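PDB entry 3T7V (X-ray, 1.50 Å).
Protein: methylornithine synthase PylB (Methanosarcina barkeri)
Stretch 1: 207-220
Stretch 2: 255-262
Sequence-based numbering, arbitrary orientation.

Stretch 1 (207-220) GILTGVGNDIESTI
Stretch 2, residues 255-262: NLSELKII

Stretch 1 leaves a strand (207-210, phi -100 to -159°, psi 139 to 160°), crosses a loop and enters a helix at Ile216; stretch 2 passes from a loop (Asn255 -95/12, Leu256 -91/78, Ser257 -81/153) into a helix at Glu258. Strand and second helix run roughly antiparallel, at 147°, their axes 9.8 Å apart at closest, with Thr210 CA 6.6 Å from Glu258 CA. Gly211 (82/18) and Gly213 (101/5) adopt positive phi, where a CB would jam against the preceding carbonyl. Short acceptor side chains cap free helix N-H groups: Asp215 OD1 (chi1 p) accepts from Ser218 N at 2.9 Å, and Ser257 OG (p) from Lys260 N at 3.2 Å.

The one hydrogen bond between the stretches runs from Thr210 OG1 (chi1 t) to Leu256 O, 2.7 Å. The hydroxyl's lone pairs can still accept, and Asn214 ND2 (chi1 p) donates to Thr210 OG1 at 3.1 Å. Asn214 ND2 also donates to Thr219 OG1 at 2.9 Å, while Val212 N donates to Asn214 OD1 at 3.1 Å, so one side chain ties strand, loop and helix together.

Leu256 (m, t) points toward stretch 1. Its branched end suits the helix start: Leu256 CD1 sits 3.3 Å from Asn214 O and 3.7 Å from Thr219 OG1, and Leu256 CD2 lies 3.9 Å from Ile216 CG1 (m, t). Ile261 (m, t) places CD1 4.1 Å from Thr219 CG2 (m), and CG2 4.4 Å from Ile208 CD1 (p, t), adding apolar packing.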

# COMPACT_ATOMS: atom_id res chain seq x y z
N GLY A 207 4.33 5.52 -0.78
CA GLY A 207 2.92 5.74 -1.09
C GLY A 207 2.55 7.18 -0.84
O GLY A 207 3.10 7.83 0.04
N ILE A 208 1.56 7.60 -1.60
CA ILE A 208 0.94 8.92 -1.40
C ILE A 208 -0.54 8.86 -1.18
O ILE A 208 -1.20 7.84 -1.52
CB ILE A 208 1.38 9.83 -2.53
CG1 ILE A 208 0.78 9.32 -3.80
CG2 ILE A 208 2.93 10.05 -2.41
CD1 ILE A 208 1.18 10.19 -5.06
N LEU A 209 -1.08 9.85 -0.48
CA LEU A 209 -2.49 9.98 -0.27
C LEU A 209 -3.05 10.99 -1.23
O LEU A 209 -2.42 12.02 -1.48
CB LEU A 209 -2.71 10.46 1.12
CG LEU A 209 -2.82 9.58 2.24
CD1 LEU A 209 -3.21 10.40 3.51
CD2 LEU A 209 -3.97 8.60 2.04
N THR A 210 -4.22 10.70 -1.80
CA THR A 210 -4.92 11.68 -2.62
C THR A 210 -6.24 11.96 -2.01
O THR A 210 -6.72 11.19 -1.21
CB THR A 210 -5.02 11.25 -4.12
OG1 THR A 210 -5.47 12.40 -4.86
CG2 THR A 210 -5.98 10.14 -4.36
N GLY A 211 -6.85 13.09 -2.36
CA GLY A 211 -8.12 13.47 -1.76
C GLY A 211 -7.97 14.13 -0.43
O GLY A 211 -8.92 14.14 0.36
N VAL A 212 -6.76 14.62 -0.13
CA VAL A 212 -6.46 15.09 1.21
C VAL A 212 -6.01 16.55 1.14
O VAL A 212 -5.30 17.04 2.02
CB VAL A 212 -5.40 14.12 1.89
CG1 VAL A 212 -4.01 14.35 1.23
CG2 VAL A 212 -5.51 14.07 3.44
N GLY A 213 -6.37 17.24 0.05
CA GLY A 213 -6.10 18.68 -0.12
C GLY A 213 -4.90 18.88 -1.04
O GLY A 213 -4.43 20.03 -1.19
N ASN A 214 -4.38 17.79 -1.61
CA ASN A 214 -3.35 17.91 -2.65
C ASN A 214 -3.96 18.33 -3.97
O ASN A 214 -4.91 17.74 -4.47
CB ASN A 214 -2.67 16.53 -2.84
CG ASN A 214 -3.66 15.40 -3.12
OD1 ASN A 214 -4.62 15.20 -2.33
ND2 ASN A 214 -3.48 14.66 -4.23
N ASP A 215 -3.45 19.40 -4.51
CA ASP A 215 -3.83 19.79 -5.89
C ASP A 215 -2.93 19.15 -6.93
O ASP A 215 -2.04 18.34 -6.58
CB ASP A 215 -3.89 21.37 -6.00
CG ASP A 215 -2.49 22.08 -5.92
OD1 ASP A 215 -1.42 21.47 -5.55
OD2 ASP A 215 -2.41 23.34 -6.26
N ILE A 216 -3.06 19.52 -8.19
CA ILE A 216 -2.18 18.91 -9.22
C ILE A 216 -0.74 19.17 -8.90
O ILE A 216 0.06 18.23 -9.02
CB ILE A 216 -2.56 19.41 -10.63
CG1 ILE A 216 -3.86 18.81 -11.04
CG2 ILE A 216 -1.46 19.19 -11.67
CD1 ILE A 216 -4.47 19.40 -12.31
N GLU A 217 -0.37 20.40 -8.55
CA GLU A 217 1.09 20.69 -8.32
C GLU A 217 1.63 19.85 -7.14
O GLU A 217 2.77 19.38 -7.21
CB GLU A 217 1.29 22.20 -8.15
CG GLU A 217 1.09 22.88 -9.53
CD GLU A 217 1.47 24.36 -9.47
OE1 GLU A 217 1.21 25.02 -8.38
OE2 GLU A 217 2.02 24.80 -10.51
N SER A 218 0.83 19.75 -6.07
CA SER A 218 1.28 18.97 -4.88
C SER A 218 1.47 17.51 -5.29
O SER A 218 2.46 16.87 -4.88
CB SER A 218 0.14 19.07 -3.86
OG SER A 218 0.40 18.37 -2.70
N THR A 219 0.57 17.00 -6.11
CA THR A 219 0.64 15.62 -6.57
C THR A 219 1.89 15.41 -7.42
O THR A 219 2.54 14.35 -7.30
CB THR A 219 -0.64 15.28 -7.33
OG1 THR A 219 -1.76 15.50 -6.44
CG2 THR A 219 -0.60 13.82 -7.81
N ILE A 220 2.19 16.35 -8.34
CA ILE A 220 3.44 16.20 -9.12
C ILE A 220 4.67 16.18 -8.23
O ILE A 220 5.56 15.36 -8.46
CB ILE A 220 3.50 17.32 -10.17
CG1 ILE A 220 2.33 17.08 -11.11
CG2 ILE A 220 4.83 17.28 -10.89
CD1 ILE A 220 2.26 18.19 -12.17
N ASN A 255 -10.46 16.68 -8.75
CA ASN A 255 -10.63 15.64 -9.77
C ASN A 255 -9.50 14.59 -9.70
O ASN A 255 -9.34 13.74 -10.65
CB ASN A 255 -10.66 16.31 -11.18
CG ASN A 255 -11.71 15.72 -12.10
OD1 ASN A 255 -12.62 15.00 -11.66
ND2 ASN A 255 -11.62 16.04 -13.40
N LEU A 256 -8.70 14.62 -8.61
CA LEU A 256 -7.48 13.80 -8.55
C LEU A 256 -7.72 12.44 -7.94
O LEU A 256 -7.34 12.09 -6.76
CB LEU A 256 -6.30 14.47 -7.89
CG LEU A 256 -5.81 15.72 -8.53
CD1 LEU A 256 -5.09 16.58 -7.55
CD2 LEU A 256 -4.85 15.35 -9.67
N SER A 257 -8.29 11.62 -8.80
CA SER A 257 -8.80 10.38 -8.33
C SER A 257 -7.64 9.41 -8.23
O SER A 257 -6.67 9.50 -8.99
CB SER A 257 -9.87 9.88 -9.26
OG SER A 257 -9.24 9.34 -10.39
N GLU A 258 -7.80 8.46 -7.35
CA GLU A 258 -6.84 7.38 -7.22
C GLU A 258 -6.66 6.63 -8.59
O GLU A 258 -5.57 6.24 -8.91
CB GLU A 258 -7.34 6.49 -6.12
CG GLU A 258 -6.42 5.30 -5.84
CD GLU A 258 -7.01 4.35 -4.84
OE1 GLU A 258 -7.91 4.80 -4.02
OE2 GLU A 258 -6.58 3.15 -4.83
N LEU A 259 -7.74 6.40 -9.37
CA LEU A 259 -7.55 5.66 -10.60
C LEU A 259 -6.66 6.35 -11.60
O LEU A 259 -5.80 5.75 -12.24
CB LEU A 259 -8.90 5.34 -11.26
CG LEU A 259 -9.97 4.71 -10.36
CD1 LEU A 259 -11.20 4.54 -11.27
CD2 LEU A 259 -9.43 3.37 -9.88
N LYS A 260 -6.85 7.68 -11.73
CA LYS A 260 -5.98 8.48 -12.60
C LYS A 260 -4.52 8.39 -12.14
O LYS A 260 -3.61 8.26 -12.92
CB LYS A 260 -6.49 9.97 -12.55
CG LYS A 260 -5.89 10.91 -13.54
CD LYS A 260 -6.94 12.04 -13.93
CE LYS A 260 -7.55 12.60 -12.70
NZ LYS A 260 -8.09 13.96 -13.05
N ILE A 261 -4.32 8.46 -10.82
CA ILE A 261 -2.95 8.48 -10.37
C ILE A 261 -2.32 7.10 -10.49
O ILE A 261 -1.14 6.98 -10.75
CB ILE A 261 -2.85 8.99 -8.92
CG1 ILE A 261 -3.27 10.51 -8.92
CG2 ILE A 261 -1.44 8.86 -8.29
CD1 ILE A 261 -3.54 10.96 -7.53
N ILE A 262 -3.11 6.02 -10.30
CA ILE A 262 -2.59 4.64 -10.57
C ILE A 262 -2.06 4.53 -12.01
O ILE A 262 -0.99 3.99 -12.25
CB ILE A 262 -3.61 3.55 -10.26
CG1 ILE A 262 -3.79 3.40 -8.76
CG2 ILE A 262 -3.18 2.23 -10.89
CD1 ILE A 262 -4.98 2.53 -8.41